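Holo-[acyl-carrier-protein] synthase (Thermotoga maritima, PDB 5XUM) is a holo-ACP synthase of the 4'-phosphopantetheinyl transferase superfamily, present here as an assembly of three protein chains. Local coordinates at residues 26-31 / 43-48; 54-59 / 83-88; 129-132 / 137-140; 143-148 / 160-165. All blocks are in the same frame, centred on the assembly; numbering follows the deposited sequence.

Overall arrangement
The four contacts follow one another along the chain; none nests in or crosses another. Interaction 1 brings helix 26-34 against helix 38-56 across the short connection that joins them. Interaction 2 starts at the end of that second helix and closes a loop of 23 residues, which holds strands 68-73 and 76-81. Interaction 3 is a beta hairpin, and interaction 4 closes the next connection, from the start of helix 145-154 to the end of strand 158-162. Both reach the same four-stranded antiparallel sheet. Interactions 2 and 4 touch: the Asp84 carboxylate probably bonds Phe146 N and Thr147 OG1, joining the two regions. Interactions 1 and 3 lie farthest apart, centres about 34 Å.

Interaction 1: 26-31 / 43-48; sequences ESEKRL and AGRFAL
Segments 26-31 and 43-48 are both helical and come nearest at Glu28 and Arg45, with 8.8 Å between Glu28 CA and Arg45 CA, so the backbones stay well apart and side chains bridge the distance. Glu28 reaches over with its chain extended beyond CG. Its OE2 comes to 3.4 Å from Arg45 CG, against the aliphatic part of the arginine and not its charged end. The Arg45 chain bends at chi2 (56°), which carries the guanidinium past the carboxylate toward Leu31. OE2 then lies near the guanidinium plane, at its edge, but 4.2 Å from Arg45 NE. The two charges are near each other without forming a salt bridge. The carboxylate and guanidinium planes are turned 55° apart.

Leu31 adds the apolar part. Its CD2 methyl meets Arg45 NH2 at 3.9 Å, and the two side chains cross at about a right angle. From its own helix, Leu48 CD1 lies over one guanidinium face, toward the rim.

Strand 68-73 takes part in holding the polar ends. Phe70 N donates to Glu28 OE2, and Arg45 NH2 donates to Phe70 O. One strand residue therefore serves both side chains through its backbone. Glu28 OE1 has a salt bridge to Lys49 and a bond from Gly25 N. These several bonds probably favour the charged form of this buried carboxylate. The arrangement is that of two helices joined by a short turn and packed beside strand 68-73, an outer strand of its sheet in this chain, within the 4'-phosphopantetheinyl transferase family region.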
loop_
_atom_site.group_PDB
_atom_site.type_symbol
_atom_site.label_atom_id
_atom_site.label_comp_id
_atom_site.label_asym_id
_atom_site.label_seq_id
_atom_site.Cartn_x
_atom_site.Cartn_y
_atom_site.Cartn_z
ATOM N N GLU A 26 -20.786 16.452 -9.435
ATOM C CA GLU A 26 -22.219 16.608 -9.151
ATOM C C GLU A 26 -22.719 15.743 -7.992
ATOM O O GLU A 26 -23.473 16.220 -7.143
ATOM C CB GLU A 26 -23.062 16.360 -10.408
ATOM C CG GLU A 26 -22.932 17.439 -11.474
ATOM C CD GLU A 26 -23.321 18.819 -10.974
ATOM O OE1 GLU A 26 -22.451 19.716 -10.965
ATOM O OE2 GLU A 26 -24.493 19.006 -10.578
ATOM N N SER A 27 -22.295 14.481 -7.960
ATOM C CA SER A 27 -22.691 13.560 -6.894
ATOM C C SER A 27 -22.044 13.916 -5.553
ATOM O O SER A 27 -22.626 13.669 -4.495
ATOM C CB SER A 27 -22.375 12.115 -7.280
ATOM O OG SER A 27 -23.153 11.704 -8.389
ATOM N N GLU A 28 -20.845 14.498 -5.605
ATOM C CA GLU A 28 -20.164 14.983 -4.402
ATOM C C GLU A 28 -20.872 16.202 -3.812
ATOM O O GLU A 28 -20.901 16.371 -2.592
ATOM C CB GLU A 28 -18.698 15.315 -4.695
ATOM C CG GLU A 28 -17.806 14.100 -4.895
ATOM C CD GLU A 28 -16.372 14.466 -5.238
ATOM O OE1 GLU A 28 -16.163 15.357 -6.093
ATOM O OE2 GLU A 28 -15.450 13.851 -4.659
ATOM N N LYS A 29 -21.435 17.040 -4.683
ATOM C CA LYS A 29 -22.214 18.215 -4.268
ATOM C C LYS A 29 -23.472 17.821 -3.498
ATOM O O LYS A 29 -23.820 18.462 -2.505
ATOM C CB LYS A 29 -22.589 19.080 -5.476
ATOM C CG LYS A 29 -21.443 19.908 -6.034
ATOM C CD LYS A 29 -21.851 20.609 -7.319
ATOM C CE LYS A 29 -20.688 21.389 -7.912
ATOM N NZ LYS A 29 -21.043 21.999 -9.224
ATOM N N ARG A 30 -24.145 16.768 -3.962
ATOM C CA ARG A 30 -25.310 16.208 -3.273
ATOM C C ARG A 30 -24.939 15.644 -1.901
ATOM O O ARG A 30 -25.706 15.764 -0.943
ATOM C CB ARG A 30 -25.978 15.126 -4.125
ATOM C CG ARG A 30 -26.909 15.661 -5.202
ATOM C CD ARG A 30 -27.468 14.535 -6.059
ATOM N NE ARG A 30 -26.532 14.124 -7.106
ATOM C CZ ARG A 30 -26.641 13.009 -7.823
ATOM N NH1 ARG A 30 -27.645 12.164 -7.613
ATOM N NH2 ARG A 30 -25.737 12.730 -8.754
ATOM N N LEU A 31 -23.759 15.031 -1.818
ATOM C CA LEU A 31 -23.234 14.506 -0.559
ATOM C C LEU A 31 -22.786 15.643 0.364
ATOM O O LEU A 31 -22.948 15.561 1.584
ATOM C CB LEU A 31 -22.081 13.532 -0.833
ATOM C CG LEU A 31 -21.487 12.698 0.307
ATOM C CD1 LEU A 31 -22.504 11.725 0.891
ATOM C CD2 LEU A 31 -20.261 11.947 -0.190
ATOM N N ALA A 43 -11.956 19.795 2.465
ATOM C CA ALA A 43 -10.549 19.516 2.718
ATOM C C ALA A 43 -10.222 18.048 2.420
ATOM O O ALA A 43 -9.220 17.751 1.767
ATOM C CB ALA A 43 -10.192 19.874 4.154
ATOM N N GLY A 44 -11.087 17.147 2.882
ATOM C CA GLY A 44 -10.922 15.713 2.663
ATOM C C GLY A 44 -10.976 15.308 1.198
ATOM O O GLY A 44 -10.169 14.493 0.747
ATOM N N ARG A 45 -11.923 15.879 0.456
ATOM C CA ARG A 45 -12.069 15.591 -0.972
ATOM C C ARG A 45 -10.922 16.157 -1.800
ATOM O O ARG A 45 -10.498 15.537 -2.775
ATOM C CB ARG A 45 -13.422 16.077 -1.509
ATOM C CG ARG A 45 -14.468 14.978 -1.654
ATOM C CD ARG A 45 -14.701 14.237 -0.348
ATOM N NE ARG A 45 -15.514 13.037 -0.520
ATOM C CZ ARG A 45 -15.726 12.135 0.434
ATOM N NH1 ARG A 45 -15.183 12.286 1.637
ATOM N NH2 ARG A 45 -16.484 11.075 0.185
ATOM N N PHE A 46 -10.423 17.327 -1.407
ATOM C CA PHE A 46 -9.244 17.910 -2.044
ATOM C C PHE A 46 -8.031 17.004 -1.843
ATOM O O PHE A 46 -7.288 16.734 -2.792
ATOM C CB PHE A 46 -8.953 19.311 -1.496
ATOM C CG PHE A 46 -8.097 20.151 -2.406
ATOM C CD1 PHE A 46 -6.709 20.061 -2.365
ATOM C CD2 PHE A 46 -8.681 21.027 -3.312
ATOM C CE1 PHE A 46 -5.920 20.829 -3.209
ATOM C CE2 PHE A 46 -7.899 21.801 -4.158
ATOM C CZ PHE A 46 -6.517 21.700 -4.106
ATOM N N ALA A 47 -7.848 16.536 -0.608
ATOM C CA ALA A 47 -6.739 15.653 -0.256
ATOM C C ALA A 47 -6.809 14.313 -0.995
ATOM O O ALA A 47 -5.794 13.823 -1.480
ATOM C CB ALA A 47 -6.680 15.438 1.252
ATOM N N LEU A 48 -8.006 13.734 -1.080
ATOM C CA LEU A 48 -8.213 12.473 -1.803
ATOM C C LEU A 48 -7.908 12.592 -3.297
ATOM O O LEU A 48 -7.276 11.705 -3.879
ATOM C CB LEU A 48 -9.635 11.939 -1.582
ATOM C CG LEU A 48 -9.896 11.227 -0.249
ATOM C CD1 LEU A 48 -11.385 11.176 0.067
ATOM C CD2 LEU A 48 -9.289 9.828 -0.246
#

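Interaction 2: 54-59 / 83-88; sequences KALGTG and KDFGFF
The rings of Phe85 and Phe88 receive the two methyls of Leu56, and both methyls arrive obliquely, neither squarely over a face nor at an edge. Phe85 has further aromatic company, since Phe52 and His63 each meet it edge-to-face. The contact sets the C-terminal end of helix 38-56 against the loop between strands 76-81 and 90-97, in the 4'-phosphopantetheinyl transferase family region.

Leu56 carries its side of the contact alone. Its CG stands anti to the carbonyl carbon (chi1 -70°), and the fork at CG divides the work. CD1 meets the Phe85 ring, touching CD1 of that ring at 3.8 Å and lying 3.9 Å from Phe85 CB. CD2 meets Phe88 and also Phe85 CB. The leucine crosses Phe85 at a slant but Phe88 at about a right angle. Phe88 holds CG between its backbone N and carbonyl carbon (chi1 59°), and its CE1 comes toward the leucine. Leu107 of strand 100-108 touches both Leu56 and Phe88, so the buried Phe88 ring and the leucine share a strand neighbour.

No hydrogen bond links the two segments; the contact is apolar. Helix 38-56 ends at Leu56, and Gly57 leaves the helical path with a positive phi of 95°. Gly57 N makes a weak bond to Lys54 O. Leu56 CD2 rests 3.8 Å from Phe88 CE1 and also 3.8 Å from the backbone Phe85 O.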
loop_
_atom_site.group_PDB
_atom_site.type_symbol
_atom_site.label_atom_id
_atom_site.label_comp_id
_atom_site.label_asym_id
_atom_site.label_seq_id
_atom_site.Cartn_x
_atom_site.Cartn_y
_atom_site.Cartn_z
ATOM N N LYS A 54 -1.431 11.889 -7.605
ATOM C CA LYS A 54 -0.075 11.476 -7.228
ATOM C C LYS A 54 0.155 9.992 -7.519
ATOM O O LYS A 54 1.233 9.604 -7.976
ATOM C CB LYS A 54 0.205 11.759 -5.746
ATOM C CG LYS A 54 0.479 13.218 -5.406
ATOM C CD LYS A 54 1.110 13.322 -4.026
ATOM C CE LYS A 54 1.409 14.760 -3.635
ATOM N NZ LYS A 54 0.221 15.419 -3.032
ATOM N N ALA A 55 -0.861 9.175 -7.246
ATOM C CA ALA A 55 -0.814 7.731 -7.507
ATOM C C ALA A 55 -0.710 7.387 -9.002
ATOM O O ALA A 55 -0.117 6.370 -9.365
ATOM C CB ALA A 55 -2.016 7.039 -6.877
ATOM N N LEU A 56 -1.285 8.236 -9.854
ATOM C CA LEU A 56 -1.200 8.068 -11.310
ATOM C C LEU A 56 0.214 8.288 -11.851
ATOM O O LEU A 56 0.639 7.604 -12.784
ATOM C CB LEU A 56 -2.183 8.999 -12.031
ATOM C CG LEU A 56 -3.687 8.719 -11.924
ATOM C CD1 LEU A 56 -4.469 9.771 -12.702
ATOM C CD2 LEU A 56 -4.042 7.319 -12.411
ATOM N N GLY A 57 0.931 9.246 -11.271
ATOM C CA GLY A 57 2.318 9.514 -11.646
ATOM C C GLY A 57 2.490 10.620 -12.669
ATOM O O GLY A 57 3.492 11.337 -12.650
ATOM N N THR A 58 1.514 10.752 -13.563
ATOM C CA THR A 58 1.548 11.774 -14.611
ATOM C C THR A 58 0.927 13.092 -14.144
ATOM O O THR A 58 1.070 14.124 -14.807
ATOM C CB THR A 58 0.837 11.297 -15.896
ATOM O OG1 THR A 58 -0.478 10.829 -15.575
ATOM C CG2 THR A 58 1.624 10.171 -16.564
ATOM N N GLY A 59 0.246 13.051 -12.999
ATOM C CA GLY A 59 -0.444 14.217 -12.449
ATOM C C GLY A 59 -1.677 14.571 -13.258
ATOM O O GLY A 59 -2.354 13.687 -13.790
ATOM N N LYS A 83 -13.602 9.512 -16.346
ATOM C CA LYS A 83 -12.635 9.514 -17.434
ATOM C C LYS A 83 -11.749 8.276 -17.293
ATOM O O LYS A 83 -11.724 7.649 -16.232
ATOM C CB LYS A 83 -11.791 10.794 -17.367
ATOM C CG LYS A 83 -11.180 11.229 -18.689
ATOM C CD LYS A 83 -10.532 12.602 -18.598
ATOM C CE LYS A 83 -11.527 13.723 -18.863
ATOM N NZ LYS A 83 -10.852 15.049 -18.944
ATOM N N ASP A 84 -11.044 7.912 -18.361
ATOM C CA ASP A 84 -10.049 6.846 -18.297
ATOM C C ASP A 84 -8.707 7.398 -17.821
ATOM O O ASP A 84 -8.124 8.275 -18.463
ATOM C CB ASP A 84 -9.896 6.151 -19.655
ATOM C CG ASP A 84 -11.017 5.162 -19.939
ATOM O OD1 ASP A 84 -11.643 4.664 -18.979
ATOM O OD2 ASP A 84 -11.265 4.871 -21.130
ATOM N N PHE A 85 -8.235 6.887 -16.686
ATOM C CA PHE A 85 -6.960 7.309 -16.106
ATOM C C PHE A 85 -5.892 6.218 -16.199
ATOM O O PHE A 85 -4.701 6.496 -16.066
ATOM C CB PHE A 85 -7.142 7.740 -14.645
ATOM C CG PHE A 85 -8.070 8.910 -14.462
ATOM C CD1 PHE A 85 -7.638 10.207 -14.721
ATOM C CD2 PHE A 85 -9.375 8.717 -14.020
ATOM C CE1 PHE A 85 -8.491 11.286 -14.548
ATOM C CE2 PHE A 85 -10.233 9.793 -13.847
ATOM C CZ PHE A 85 -9.791 11.079 -14.115
ATOM N N GLY A 86 -6.329 4.980 -16.423
ATOM C CA GLY A 86 -5.430 3.827 -16.519
ATOM C C GLY A 86 -6.200 2.523 -16.515
ATOM O O GLY A 86 -7.432 2.524 -16.604
ATOM N N PHE A 87 -5.486 1.404 -16.410
ATOM C CA PHE A 87 -6.137 0.091 -16.396
ATOM C C PHE A 87 -6.178 -0.575 -15.016
ATOM O O PHE A 87 -6.482 -1.766 -14.903
ATOM C CB PHE A 87 -5.555 -0.847 -17.471
ATOM C CG PHE A 87 -4.128 -1.258 -17.229
ATOM C CD1 PHE A 87 -3.834 -2.511 -16.698
ATOM C CD2 PHE A 87 -3.075 -0.406 -17.554
ATOM C CE1 PHE A 87 -2.519 -2.900 -16.480
ATOM C CE2 PHE A 87 -1.759 -0.788 -17.338
ATOM C CZ PHE A 87 -1.480 -2.037 -16.801
ATOM N N PHE A 88 -5.877 0.194 -13.969
ATOM C CA PHE A 88 -6.072 -0.291 -12.605
ATOM C C PHE A 88 -7.556 -0.594 -12.417
ATOM O O PHE A 88 -8.410 0.141 -12.917
ATOM C CB PHE A 88 -5.576 0.733 -11.565
ATOM C CG PHE A 88 -6.251 2.079 -11.654
ATOM C CD1 PHE A 88 -5.726 3.085 -12.460
ATOM C CD2 PHE A 88 -7.409 2.343 -10.927
ATOM C CE1 PHE A 88 -6.349 4.321 -12.550
ATOM C CE2 PHE A 88 -8.039 3.577 -11.014
ATOM C CZ PHE A 88 -7.507 4.569 -11.824
#

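Interaction 3: 129-132 / 137-140; sequences VLER and WEIE
Leu130 N donates to Glu138 O at 2.8 Å, nearly straight, with an angle of 169° at the hydrogen. Glu138 N returns a bond of the same length to Glu131 O, at 175°. Glu138 thus uses both its backbone N and its O toward strand 128-132, while its neighbours Trp137 and Ile139 bond the other way, to Val116 and Ile114 of strand 114-117. Strand 137-140 is thereby bonded on both sides, to strand 128-132 and to strand 114-117.

This is an antiparallel beta hairpin with a classic beta bulge: Leu130 and Glu131 together face the single residue Glu138. Non-hydrogen-bonded pairs flank the bulge, Val129 with Ile139 and Arg132 with Trp137.

Arg132 lies across a face of the Trp137 indole. Its CG is anti to the backbone N and the chain then bends (chi2 71°), which brings CD 3.7 Å from the centroid of the six-membered ring, a CH-pi contact. Further out, Arg132 CZ makes a cation-pi contact, 4.5 Å from the centroid of the five-membered ring. The guanidinium is not flat on the indole. Arg132 NH2 and Trp137 NE1 are both donors and do not bond each other. NH2 has its salt bridge with Glu117. Val129 CG1 meets Trp137 CE3 at 3.7 Å.

Glu131 OE1 and Glu138 OE2 are like charges 4.4 Å apart, their repulsion probably eased by solvent at this surface. Glu138 OE1 accepts from Asp113 N, and Glu140 OE1 accepts from Gly112 N.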
loop_
_atom_site.group_PDB
_atom_site.type_symbol
_atom_site.label_atom_id
_atom_site.label_comp_id
_atom_site.label_asym_id
_atom_site.label_seq_id
_atom_site.Cartn_x
_atom_site.Cartn_y
_atom_site.Cartn_z
ATOM N N VAL A 129 -11.792 -15.441 -20.697
ATOM C CA VAL A 129 -12.934 -15.633 -19.799
ATOM C C VAL A 129 -12.552 -16.607 -18.685
ATOM O O VAL A 129 -12.030 -17.691 -18.951
ATOM C CB VAL A 129 -14.185 -16.128 -20.567
ATOM C CG1 VAL A 129 -15.323 -16.466 -19.614
ATOM C CG2 VAL A 129 -14.640 -15.081 -21.575
ATOM N N LEU A 130 -12.816 -16.213 -17.441
ATOM C CA LEU A 130 -12.343 -16.959 -16.271
ATOM C C LEU A 130 -13.431 -17.766 -15.560
ATOM O O LEU A 130 -13.290 -18.978 -15.387
ATOM C CB LEU A 130 -11.644 -16.018 -15.280
ATOM C CG LEU A 130 -10.344 -15.342 -15.732
ATOM C CD1 LEU A 130 -10.035 -14.140 -14.849
ATOM C CD2 LEU A 130 -9.177 -16.322 -15.745
ATOM N N GLU A 131 -14.502 -17.091 -15.145
ATOM C CA GLU A 131 -15.577 -17.723 -14.375
ATOM C C GLU A 131 -16.955 -17.158 -14.705
ATOM O O GLU A 131 -17.077 -16.041 -15.213
ATOM C CB GLU A 131 -15.317 -17.582 -12.869
ATOM C CG GLU A 131 -14.461 -18.686 -12.265
ATOM C CD GLU A 131 -14.332 -18.579 -10.755
ATOM O OE1 GLU A 131 -15.303 -18.151 -10.091
ATOM O OE2 GLU A 131 -13.258 -18.935 -10.226
ATOM N N ARG A 132 -17.984 -17.946 -14.404
ATOM C CA ARG A 132 -19.374 -17.522 -14.542
ATOM C C ARG A 132 -20.012 -17.382 -13.161
ATOM O O ARG A 132 -19.855 -18.254 -12.304
ATOM C CB ARG A 132 -20.158 -18.520 -15.411
ATOM C CG ARG A 132 -21.664 -18.284 -15.487
ATOM C CD ARG A 132 -22.024 -17.055 -16.310
ATOM N NE ARG A 132 -23.382 -16.591 -16.025
ATOM C CZ ARG A 132 -23.946 -15.510 -16.564
ATOM N NH1 ARG A 132 -25.184 -15.179 -16.230
ATOM N NH2 ARG A 132 -23.282 -14.759 -17.433
ATOM N N TRP A 137 -20.193 -12.786 -16.526
ATOM C CA TRP A 137 -18.912 -13.416 -16.837
ATOM C C TRP A 137 -17.766 -12.622 -16.275
ATOM O O TRP A 137 -17.723 -11.395 -16.416
ATOM C CB TRP A 137 -18.740 -13.558 -18.345
ATOM C CG TRP A 137 -19.757 -14.464 -18.998
ATOM C CD1 TRP A 137 -20.932 -14.096 -19.648
ATOM C CD2 TRP A 137 -19.719 -15.931 -19.085
ATOM N NE1 TRP A 137 -21.602 -15.199 -20.116
ATOM C CE2 TRP A 137 -20.930 -16.331 -19.812
ATOM C CE3 TRP A 137 -18.837 -16.916 -18.648
ATOM C CZ2 TRP A 137 -21.221 -17.661 -20.079
ATOM C CZ3 TRP A 137 -19.143 -18.256 -18.925
ATOM C CH2 TRP A 137 -20.307 -18.616 -19.622
ATOM N N GLU A 138 -16.828 -13.314 -15.630
ATOM C CA GLU A 138 -15.596 -12.686 -15.163
ATOM C C GLU A 138 -14.534 -12.792 -16.252
ATOM O O GLU A 138 -14.214 -13.890 -16.714
ATOM C CB GLU A 138 -15.097 -13.321 -13.857
ATOM C CG GLU A 138 -13.944 -12.559 -13.208
ATOM C CD GLU A 138 -13.321 -13.279 -12.021
ATOM O OE1 GLU A 138 -12.281 -12.796 -11.524
ATOM O OE2 GLU A 138 -13.857 -14.319 -11.578
ATOM N N ILE A 139 -14.005 -11.645 -16.666
ATOM C CA ILE A 139 -12.987 -11.593 -17.715
ATOM C C ILE A 139 -11.704 -10.931 -17.217
ATOM O O ILE A 139 -11.722 -10.169 -16.245
ATOM C CB ILE A 139 -13.493 -10.859 -18.986
ATOM C CG1 ILE A 139 -13.859 -9.398 -18.675
ATOM C CG2 ILE A 139 -14.668 -11.608 -19.615
ATOM C CD1 ILE A 139 -13.915 -8.495 -19.889
ATOM N N GLU A 140 -10.593 -11.246 -17.875
ATOM C CA GLU A 140 -9.360 -10.495 -17.696
ATOM C C GLU A 140 -9.162 -9.587 -18.902
ATOM O O GLU A 140 -9.190 -10.045 -20.046
ATOM C CB GLU A 140 -8.155 -11.430 -17.496
ATOM C CG GLU A 140 -6.778 -10.780 -17.668
ATOM C CD GLU A 140 -6.510 -9.603 -16.730
ATOM O OE1 GLU A 140 -7.266 -9.391 -15.760
ATOM O OE2 GLU A 140 -5.523 -8.875 -16.969
#

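Interaction 4: 143-148 / 160-165; sequences LPPFTL and VRYGNI
Tyr162 OH donates to Leu143 O, and at 2.7 Å this is the one hydrogen bond between the two segments. The hydroxyl is tilted 30° from the carbonyl plane, while the carbonyl oxygen itself lies near the plane of the tyrosine ring, at its edge. The bond anchors the hydroxyl end of the buried ring just before helix 145-154 starts.

Pro145, the first residue of that helix, covers one face of the ring. Its CB stands over the centre, 4.0 Å from the ring centroid, a CH-pi contact, and its CD reaches Tyr162 CZ at 3.7 Å. The proline and the tyrosine cross at about a right angle. Leu148, a turn further on, comes from another direction: its CD2 lies in the ring plane, at the edge, 4.0 Å from Tyr162 CE1. With chi1 at -162°, the Tyr162 ring extends toward the start of helix 145-154.

Pro144 is the N-cap residue, and its O accepts from Leu148 N in the first helical turn. After Tyr162 the chain makes a type II' beta turn to Ile165, with Gly163 at a positive phi. Arg161 NH1 donates to Gly163 O within the turn at 2.8 Å, from above the carbonyl plane.

The tyrosine thus ties strand 158-162, at the edge of the four-stranded antiparallel sheet, to the start of helix 145-154. Ile167 of strand 166-167 touches both Pro145 and Tyr162, and Leu148 also packs on Ile114 of strand 114-117.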
loop_
_atom_site.group_PDB
_atom_site.type_symbol
_atom_site.label_atom_id
_atom_site.label_comp_id
_atom_site.label_asym_id
_atom_site.label_seq_id
_atom_site.Cartn_x
_atom_site.Cartn_y
_atom_site.Cartn_z
ATOM N N LEU A 143 -8.100 -3.264 -20.754
ATOM C CA LEU A 143 -8.828 -2.125 -21.302
ATOM C C LEU A 143 -9.363 -1.242 -20.178
ATOM O O LEU A 143 -9.955 -1.750 -19.223
ATOM C CB LEU A 143 -9.974 -2.579 -22.216
ATOM C CG LEU A 143 -9.619 -3.226 -23.561
ATOM C CD1 LEU A 143 -10.875 -3.737 -24.254
ATOM C CD2 LEU A 143 -8.861 -2.262 -24.466
ATOM N N PRO A 144 -9.139 0.083 -20.283
ATOM C CA PRO A 144 -9.689 1.051 -19.333
ATOM C C PRO A 144 -11.225 1.019 -19.352
ATOM O O PRO A 144 -11.812 0.683 -20.387
ATOM C CB PRO A 144 -9.158 2.393 -19.852
ATOM C CG PRO A 144 -7.942 2.043 -20.642
ATOM C CD PRO A 144 -8.283 0.737 -21.291
ATOM N N PRO A 145 -11.871 1.356 -18.215
ATOM C CA PRO A 145 -13.314 1.131 -18.028
ATOM C C PRO A 145 -14.233 1.747 -19.090
ATOM O O PRO A 145 -15.187 1.093 -19.514
ATOM C CB PRO A 145 -13.600 1.738 -16.643
ATOM C CG PRO A 145 -12.410 2.576 -16.316
ATOM C CD PRO A 145 -11.252 1.923 -17.003
ATOM N N PHE A 146 -13.955 2.977 -19.512
ATOM C CA PHE A 146 -14.794 3.642 -20.513
ATOM C C PHE A 146 -14.574 3.090 -21.919
ATOM O O PHE A 146 -15.516 3.011 -22.709
ATOM C CB PHE A 146 -14.603 5.159 -20.486
ATOM C CG PHE A 146 -15.265 5.825 -19.315
ATOM C CD1 PHE A 146 -16.602 6.202 -19.379
ATOM C CD2 PHE A 146 -14.555 6.072 -18.144
ATOM C CE1 PHE A 146 -17.218 6.815 -18.300
ATOM C CE2 PHE A 146 -15.166 6.680 -17.062
ATOM C CZ PHE A 146 -16.498 7.056 -17.140
ATOM N N THR A 147 -13.333 2.712 -22.219
ATOM C CA THR A 147 -13.004 2.038 -23.473
ATOM C C THR A 147 -13.737 0.698 -23.544
ATOM O O THR A 147 -14.352 0.373 -24.564
ATOM C CB THR A 147 -11.481 1.828 -23.623
ATOM O OG1 THR A 147 -10.813 3.088 -23.502
ATOM C CG2 THR A 147 -11.138 1.211 -24.981
ATOM N N LEU A 148 -13.682 -0.063 -22.452
ATOM C CA LEU A 148 -14.381 -1.342 -22.356
ATOM C C LEU A 148 -15.898 -1.166 -22.444
ATOM O O LEU A 148 -16.570 -1.912 -23.158
ATOM C CB LEU A 148 -13.993 -2.079 -21.066
ATOM C CG LEU A 148 -14.627 -3.447 -20.786
ATOM C CD1 LEU A 148 -14.215 -4.486 -21.822
ATOM C CD2 LEU A 148 -14.288 -3.926 -19.381
ATOM N N VAL A 160 -20.810 -4.925 -15.916
ATOM C CA VAL A 160 -21.508 -5.034 -14.634
ATOM C C VAL A 160 -20.674 -4.425 -13.508
ATOM O O VAL A 160 -21.147 -3.547 -12.784
ATOM C CB VAL A 160 -21.879 -6.499 -14.302
ATOM C CG1 VAL A 160 -22.649 -6.578 -12.990
ATOM C CG2 VAL A 160 -22.701 -7.116 -15.429
ATOM N N ARG A 161 -19.433 -4.889 -13.370
ATOM C CA ARG A 161 -18.528 -4.389 -12.341
ATOM C C ARG A 161 -17.096 -4.334 -12.859
ATOM O O ARG A 161 -16.633 -5.256 -13.527
ATOM C CB ARG A 161 -18.611 -5.263 -11.081
ATOM C CG ARG A 161 -17.897 -4.689 -9.864
ATOM C CD ARG A 161 -18.094 -5.535 -8.612
ATOM N NE ARG A 161 -17.741 -6.945 -8.805
ATOM C CZ ARG A 161 -16.508 -7.443 -8.720
ATOM N NH1 ARG A 161 -15.472 -6.658 -8.449
ATOM N NH2 ARG A 161 -16.309 -8.739 -8.915
ATOM N N TYR A 162 -16.409 -3.239 -12.551
ATOM C CA TYR A 162 -14.998 -3.078 -12.874
ATOM C C TYR A 162 -14.208 -2.970 -11.568
ATOM O O TYR A 162 -13.977 -1.868 -11.066
ATOM C CB TYR A 162 -14.803 -1.827 -13.730
ATOM C CG TYR A 162 -13.492 -1.762 -14.479
ATOM C CD1 TYR A 162 -13.398 -2.223 -15.792
ATOM C CD2 TYR A 162 -12.350 -1.220 -13.887
ATOM C CE1 TYR A 162 -12.202 -2.159 -16.488
ATOM C CE2 TYR A 162 -11.149 -1.152 -14.577
ATOM C CZ TYR A 162 -11.083 -1.625 -15.877
ATOM O OH TYR A 162 -9.897 -1.561 -16.568
ATOM N N GLY A 163 -13.811 -4.116 -11.020
ATOM C CA GLY A 163 -13.122 -4.163 -9.727
ATOM C C GLY A 163 -13.955 -3.526 -8.627
ATOM O O GLY A 163 -15.104 -3.909 -8.428
ATOM N N ASN A 164 -13.382 -2.548 -7.923
ATOM C CA ASN A 164 -14.135 -1.767 -6.929
ATOM C C ASN A 164 -14.322 -0.299 -7.343
ATOM O O ASN A 164 -14.695 0.549 -6.527
ATOM C CB ASN A 164 -13.504 -1.884 -5.529
ATOM C CG ASN A 164 -12.251 -1.031 -5.366
ATOM O OD1 ASN A 164 -11.680 -0.541 -6.341
ATOM N ND2 ASN A 164 -11.822 -0.849 -4.122
ATOM N N ILE A 165 -14.060 -0.018 -8.618
ATOM C CA ILE A 165 -14.184 1.322 -9.188
ATOM C C ILE A 165 -15.628 1.577 -9.608
ATOM O O ILE A 165 -16.270 0.700 -10.189
ATOM C CB ILE A 165 -13.293 1.492 -10.448
ATOM C CG1 ILE A 165 -11.905 0.867 -10.253
ATOM C CG2 ILE A 165 -13.183 2.958 -10.855
ATOM C CD1 ILE A 165 -11.024 1.553 -9.229
#